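PDB 4TUW: histone RNA hairpin-binding protein from Drosophila melanogaster, which binds the stem-loop at the 3' end of histone mRNA and takes part in histone pre-mRNA 3' processing, coupling histone mRNA production to the cell cycle. Local coordinates for residues 42-50 against 62-73. The protein carries 5 engineered substitutions. Residues are numbered along the deposited sequence; the frame is centred on the assembly and turned at random.
Sequences RDHPREPNK and LVKIWRKSLHIY. Engineered in segment 42-50: E47 (natural residue Thr). With nucleotides of chain D.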
loop_
_atom_site.group_PDB
_atom_site.type_symbol
_atom_site.label_atom_id
_atom_site.label_comp_id
_atom_site.label_asym_id
_atom_site.label_seq_id
_atom_site.Cartn_x
_atom_site.Cartn_y
_atom_site.Cartn_z
ATOM N N ARG A 42 4.017 10.626 -6.949
ATOM C CA ARG A 42 4.050 9.196 -7.197
ATOM C C ARG A 42 5.462 8.667 -6.984
ATOM O O ARG A 42 5.698 7.457 -6.985
ATOM C CB ARG A 42 3.569 8.888 -8.614
ATOM C CG ARG A 42 4.686 8.787 -9.653
ATOM C CD ARG A 42 4.388 9.638 -10.859
ATOM N NE ARG A 42 5.227 9.296 -11.997
ATOM C CZ ARG A 42 5.772 10.191 -12.816
ATOM N NH1 ARG A 42 5.572 11.495 -12.616
ATOM N NH2 ARG A 42 6.520 9.779 -13.831
ATOM N N ASP A 43 6.399 9.593 -6.815
ATOM C CA ASP A 43 7.777 9.252 -6.477
ATOM C C ASP A 43 7.804 8.870 -5.005
ATOM O O ASP A 43 8.731 8.226 -4.528
ATOM C CB ASP A 43 8.706 10.438 -6.760
ATOM C CG ASP A 43 8.592 10.931 -8.196
ATOM O OD1 ASP A 43 8.748 10.085 -9.103
ATOM O OD2 ASP A 43 8.327 12.140 -8.425
ATOM N N HIS A 44 6.758 9.262 -4.290
ATOM C CA HIS A 44 6.585 8.852 -2.912
ATOM C C HIS A 44 6.089 7.420 -2.843
ATOM O O HIS A 44 5.819 6.816 -3.874
ATOM C CB HIS A 44 5.618 9.802 -2.206
ATOM C CG HIS A 44 6.215 11.135 -1.894
ATOM N ND1 HIS A 44 6.874 11.892 -2.837
ATOM C CD2 HIS A 44 6.267 11.847 -0.740
ATOM C CE1 HIS A 44 7.303 13.011 -2.283
ATOM N NE2 HIS A 44 6.947 13.008 -1.011
ATOM N N PRO A 45 6.017 6.857 -1.627
ATOM C CA PRO A 45 5.407 5.534 -1.488
ATOM C C PRO A 45 3.946 5.600 -1.090
ATOM O O PRO A 45 3.632 5.958 0.053
ATOM C CB PRO A 45 6.231 4.888 -0.371
ATOM C CG PRO A 45 6.738 6.029 0.426
ATOM C CD PRO A 45 6.902 7.179 -0.493
ATOM N N ARG A 46 3.058 5.257 -2.018
ATOM C CA ARG A 46 1.632 5.325 -1.728
ATOM C C ARG A 46 1.041 3.924 -1.668
ATOM O O ARG A 46 1.372 3.055 -2.473
ATOM C CB ARG A 46 0.893 6.208 -2.752
ATOM C CG ARG A 46 -0.570 6.595 -2.375
ATOM C CD ARG A 46 -0.679 7.864 -1.499
ATOM N NE ARG A 46 -0.220 7.638 -0.124
ATOM C CZ ARG A 46 -0.213 8.556 0.847
ATOM N NH1 ARG A 46 -0.643 9.799 0.623
ATOM N NH2 ARG A 46 0.229 8.222 2.054
ATOM N N GLU A 47 0.182 3.720 -0.679
ATOM C CA GLU A 47 -0.415 2.422 -0.447
ATOM C C GLU A 47 -1.240 2.078 -1.676
ATOM O O GLU A 47 -1.897 2.956 -2.241
ATOM C CB GLU A 47 -1.274 2.439 0.822
ATOM C CG GLU A 47 -2.591 3.182 0.689
ATOM C CD GLU A 47 -3.420 3.171 1.980
ATOM O OE1 GLU A 47 -2.983 3.798 2.966
ATOM O OE2 GLU A 47 -4.509 2.547 2.006
ATOM N N PRO A 48 -1.188 0.814 -2.117
ATOM C CA PRO A 48 -1.978 0.418 -3.274
ATOM C C PRO A 48 -3.472 0.615 -3.007
ATOM O O PRO A 48 -3.924 0.546 -1.857
ATOM C CB PRO A 48 -1.671 -1.078 -3.393
ATOM C CG PRO A 48 -0.382 -1.235 -2.690
ATOM C CD PRO A 48 -0.482 -0.336 -1.549
ATOM N N ASN A 49 -4.226 0.902 -4.061
ATOM C CA ASN A 49 -5.667 0.930 -3.929
ATOM C C ASN A 49 -6.131 -0.496 -3.685
ATOM O O ASN A 49 -5.897 -1.384 -4.519
ATOM C CB ASN A 49 -6.349 1.475 -5.189
ATOM C CG ASN A 49 -7.844 1.465 -5.063
ATOM O OD1 ASN A 49 -8.394 1.459 -3.940
ATOM N ND2 ASN A 49 -8.526 1.455 -6.201
ATOM N N LYS A 50 -6.798 -0.727 -2.556
ATOM C CA LYS A 50 -7.172 -2.085 -2.255
ATOM C C LYS A 50 -8.367 -2.471 -3.096
ATOM O O LYS A 50 -8.647 -3.654 -3.309
ATOM C CB LYS A 50 -7.400 -2.304 -0.764
ATOM C CG LYS A 50 -8.537 -1.516 -0.135
ATOM C CD LYS A 50 -8.826 -1.962 1.308
ATOM C CE LYS A 50 -9.610 -0.874 2.052
ATOM N NZ LYS A 50 -10.539 -1.392 3.109
ATOM N N LEU A 62 3.023 -4.751 -6.086
ATOM C CA LEU A 62 2.919 -3.375 -5.646
ATOM C C LEU A 62 3.249 -3.216 -4.191
ATOM O O LEU A 62 3.920 -2.278 -3.790
ATOM C CB LEU A 62 1.482 -2.919 -5.818
ATOM C CG LEU A 62 1.137 -2.590 -7.249
ATOM C CD1 LEU A 62 -0.266 -2.053 -7.266
ATOM C CD2 LEU A 62 2.127 -1.555 -7.709
ATOM N N VAL A 63 2.709 -4.123 -3.398
ATOM C CA VAL A 63 2.869 -4.084 -1.964
ATOM C C VAL A 63 4.322 -4.274 -1.553
ATOM O O VAL A 63 4.828 -3.555 -0.694
ATOM C CB VAL A 63 2.015 -5.157 -1.347
ATOM C CG1 VAL A 63 2.613 -5.654 -0.048
ATOM C CG2 VAL A 63 0.622 -4.611 -1.154
ATOM N N LYS A 64 4.985 -5.240 -2.175
ATOM C CA LYS A 64 6.400 -5.435 -1.958
ATOM C C LYS A 64 7.109 -4.114 -2.126
ATOM O O LYS A 64 7.777 -3.634 -1.212
ATOM C CB LYS A 64 6.957 -6.441 -2.958
ATOM C CG LYS A 64 8.363 -6.922 -2.627
ATOM C CD LYS A 64 8.687 -8.185 -3.416
ATOM C CE LYS A 64 9.914 -8.918 -2.869
ATOM N NZ LYS A 64 9.705 -9.505 -1.493
ATOM N N ILE A 65 6.920 -3.521 -3.298
ATOM C CA ILE A 65 7.560 -2.264 -3.661
ATOM C C ILE A 65 7.147 -1.175 -2.694
ATOM O O ILE A 65 7.887 -0.237 -2.437
ATOM C CB ILE A 65 7.184 -1.866 -5.108
ATOM C CG1 ILE A 65 7.708 -2.927 -6.081
ATOM C CG2 ILE A 65 7.712 -0.484 -5.480
ATOM C CD1 ILE A 65 7.331 -2.679 -7.479
ATOM N N TRP A 66 5.967 -1.314 -2.134
ATOM C CA TRP A 66 5.507 -0.301 -1.230
ATOM C C TRP A 66 6.363 -0.307 0.016
ATOM O O TRP A 66 6.999 0.686 0.361
ATOM C CB TRP A 66 4.062 -0.558 -0.867
ATOM C CG TRP A 66 3.556 0.405 0.121
ATOM C CD1 TRP A 66 3.715 1.757 0.109
ATOM C CD2 TRP A 66 2.787 0.099 1.260
ATOM N NE1 TRP A 66 3.088 2.324 1.192
ATOM C CE2 TRP A 66 2.510 1.316 1.917
ATOM C CE3 TRP A 66 2.302 -1.090 1.802
ATOM C CZ2 TRP A 66 1.769 1.369 3.096
ATOM C CZ3 TRP A 66 1.559 -1.029 2.973
ATOM C CH2 TRP A 66 1.301 0.196 3.605
ATOM N N ARG A 67 6.397 -1.458 0.669
ATOM C CA ARG A 67 7.150 -1.645 1.894
ATOM C C ARG A 67 8.629 -1.299 1.746
ATOM O O ARG A 67 9.203 -0.669 2.629
ATOM C CB ARG A 67 6.992 -3.089 2.355
ATOM C CG ARG A 67 5.561 -3.556 2.357
ATOM C CD ARG A 67 4.829 -3.121 3.614
ATOM N NE ARG A 67 5.012 -4.119 4.651
ATOM C CZ ARG A 67 6.017 -4.109 5.518
ATOM N NH1 ARG A 67 6.917 -3.133 5.485
ATOM N NH2 ARG A 67 6.116 -5.071 6.421
ATOM N N LYS A 68 9.247 -1.722 0.647
ATOM C CA LYS A 68 10.644 -1.380 0.408
ATOM C C LYS A 68 10.801 0.125 0.377
ATOM O O LYS A 68 11.621 0.684 1.095
ATOM C CB LYS A 68 11.157 -1.966 -0.909
ATOM C CG LYS A 68 11.257 -3.477 -0.917
ATOM C CD LYS A 68 11.784 -4.002 -2.242
ATOM C CE LYS A 68 13.298 -4.095 -2.237
ATOM N NZ LYS A 68 13.846 -4.385 -3.602
ATOM N N SER A 69 9.997 0.777 -0.452
ATOM C CA SER A 69 10.056 2.222 -0.593
ATOM C C SER A 69 9.906 2.936 0.747
ATOM O O SER A 69 10.469 4.003 0.962
ATOM C CB SER A 69 8.979 2.699 -1.564
ATOM O OG SER A 69 9.223 2.204 -2.867
ATOM N N LEU A 70 9.147 2.347 1.654
ATOM C CA LEU A 70 8.918 2.996 2.921
ATOM C C LEU A 70 10.230 3.257 3.639
ATOM O O LEU A 70 10.431 4.324 4.208
ATOM C CB LEU A 70 8.003 2.135 3.777
ATOM C CG LEU A 70 6.589 2.066 3.221
ATOM C CD1 LEU A 70 5.666 1.224 4.090
ATOM C CD2 LEU A 70 6.085 3.481 3.132
ATOM N N HIS A 71 11.140 2.291 3.557
ATOM C CA HIS A 71 12.331 2.273 4.399
ATOM C C HIS A 71 13.253 3.465 4.212
ATOM O O HIS A 71 14.160 3.678 5.016
ATOM C CB HIS A 71 13.085 0.948 4.265
ATOM C CG HIS A 71 12.460 -0.169 5.041
ATOM N ND1 HIS A 71 12.348 -0.148 6.414
ATOM C CD2 HIS A 71 11.875 -1.320 4.633
ATOM C CE1 HIS A 71 11.739 -1.247 6.823
ATOM N NE2 HIS A 71 11.445 -1.978 5.763
ATOM N N ILE A 72 12.992 4.267 3.185
ATOM C CA ILE A 72 13.686 5.535 2.995
ATOM C C ILE A 72 13.324 6.502 4.122
ATOM O O ILE A 72 13.819 7.622 4.185
ATOM C CB ILE A 72 13.323 6.167 1.635
ATOM C CG1 ILE A 72 13.292 5.087 0.546
ATOM C CG2 ILE A 72 14.332 7.231 1.248
ATOM C CD1 ILE A 72 12.691 5.543 -0.801
ATOM N N TYR A 73 12.475 6.049 5.035
ATOM C CA TYR A 73 11.930 6.931 6.049
ATOM C C TYR A 73 12.304 6.657 7.500
ATOM O O TYR A 73 11.458 6.840 8.377
ATOM C CB TYR A 73 10.416 7.019 5.893
ATOM C CG TYR A 73 10.047 7.959 4.784
ATOM C CD1 TYR A 73 10.268 7.617 3.457
ATOM C CD2 TYR A 73 9.513 9.212 5.060
ATOM C CE1 TYR A 73 9.949 8.491 2.432
ATOM C CE2 TYR A 73 9.190 10.092 4.043
ATOM C CZ TYR A 73 9.410 9.728 2.730
ATOM O OH TYR A 73 9.093 10.603 1.716
ATOM P P C D 17 10.343 -5.033 6.579
ATOM O OP1 C D 17 11.440 -5.694 7.332
ATOM O OP2 C D 17 9.757 -3.790 7.120
ATOM O "O5'" C D 17 10.915 -4.795 5.118
ATOM C "C5'" C D 17 10.412 -5.519 4.010
ATOM C "C4'" C D 17 11.234 -5.253 2.776
ATOM O "O4'" C D 17 11.931 -3.990 2.929
ATOM C "C3'" C D 17 12.310 -6.289 2.484
ATOM O "O3'" C D 17 12.490 -6.393 1.077
ATOM C "C2'" C D 17 13.554 -5.662 3.082
ATOM O "O2'" C D 17 14.756 -6.116 2.505
ATOM C "C1'" C D 17 13.320 -4.195 2.772
ATOM N N1 C D 17 14.021 -3.278 3.671
ATOM C C2 C D 17 14.684 -2.200 3.091
ATOM O O2 C D 17 14.656 -2.072 1.856
ATOM N N3 C D 17 15.328 -1.331 3.898
ATOM C C4 C D 17 15.337 -1.505 5.217
ATOM N N4 C D 17 16.000 -0.604 5.946
ATOM C C5 C D 17 14.668 -2.606 5.835
ATOM C C6 C D 17 14.034 -3.472 5.027
ATOM P P A D 6 6.754 -1.105 -13.083
ATOM O OP1 A D 6 8.214 -1.250 -12.844
ATOM O OP2 A D 6 6.264 -1.170 -14.473
ATOM O "O5'" A D 6 5.900 -2.157 -12.254
ATOM C "C5'" A D 6 5.935 -2.176 -10.829
ATOM C "C4'" A D 6 4.803 -2.997 -10.248
ATOM O "O4'" A D 6 3.555 -2.284 -10.413
ATOM C "C3'" A D 6 4.554 -4.341 -10.912
ATOM O "O3'" A D 6 5.409 -5.346 -10.417
ATOM C "C2'" A D 6 3.083 -4.588 -10.626
ATOM O "O2'" A D 6 2.877 -4.995 -9.283
ATOM C "C1'" A D 6 2.524 -3.181 -10.762
ATOM N N9 A D 6 2.097 -2.918 -12.146
ATOM C C8 A D 6 2.801 -2.325 -13.161
ATOM N N7 A D 6 2.146 -2.280 -14.292
ATOM C C5 A D 6 0.936 -2.890 -13.995
ATOM C C6 A D 6 -0.205 -3.151 -14.766
ATOM N N6 A D 6 -0.310 -2.816 -16.051
ATOM N N1 A D 6 -1.250 -3.764 -14.168
ATOM C C2 A D 6 -1.142 -4.101 -12.875
ATOM N N3 A D 6 -0.118 -3.905 -12.051
ATOM C C4 A D 6 0.895 -3.288 -12.680
ATOM P P U D 16 11.503 -10.298 9.398
ATOM O OP1 U D 16 12.859 -9.674 9.370
ATOM O OP2 U D 16 10.720 -10.420 10.653
ATOM O "O5'" U D 16 10.608 -9.446 8.406
ATOM C "C5'" U D 16 11.013 -9.231 7.061
ATOM C "C4'" U D 16 9.997 -8.410 6.319
ATOM O "O4'" U D 16 8.942 -9.278 5.816
ATOM C "C3'" U D 16 9.308 -7.345 7.169
ATOM O "O3'" U D 16 9.194 -6.140 6.416
ATOM C "C2'" U D 16 7.939 -7.967 7.453
ATOM O "O2'" U D 16 6.897 -7.057 7.725
ATOM C "C1'" U D 16 7.692 -8.743 6.177
ATOM N N1 U D 16 6.713 -9.821 6.308
ATOM C C2 U D 16 5.567 -9.620 5.600
ATOM O O2 U D 16 5.441 -8.626 4.920
ATOM N N3 U D 16 4.607 -10.598 5.705
ATOM C C4 U D 16 4.688 -11.751 6.460
ATOM O O4 U D 16 3.749 -12.555 6.472
ATOM C C5 U D 16 5.917 -11.876 7.178
ATOM C C6 U D 16 6.866 -10.933 7.080
#
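P45, W66 and P48 carry this contact, in which the irregular segment 42-50 is laid along helix 56-70 in the RNA-binding domain. With CG anti to the backbone N (chi1 177°), the indole of W66 is carried out toward segment 42-50, where P45 CB and P48 CD approach it. P45 puts its ring into the hollow between S69 and L70: CB lies 3.7 Å from S69 CB, and CG 3.8 Å from L70 CD2. Compact and without an N-H, proline suits such a hollow. S69, although polar, can line it because its OG turns back to I65 O in a 2.8 Å hydrogen bond. P48 packs about two helical turns earlier, its CG 3.8 Å from V63 CG2 and close to L62 CB. Between the prolines the backbone crosses the indole, and E47 CA makes a CH-pi contact 4.0 Å from the centroid of the five-membered ring; L70 CD1 packs on the opposite face. The engineered E47 directs its carboxylate away from the helix, to a salt bridge with K23.

Segment 62-73 also presents R67 and H71 to the RNA. H71 lies with a ring face against the base of cytidine 17 of chain D, while NE2 donates to OP2 (2.8 Å) and O5' of that nucleotide; an alanine here would probably leave the phosphate without this donor and the base without the imidazole lying against it. No hydrogen bond joins the two segments, so their cohesion rests on apolar and CH-pi packing, with polar groups of segment 62-73 turned to RNA elsewhere on its surface.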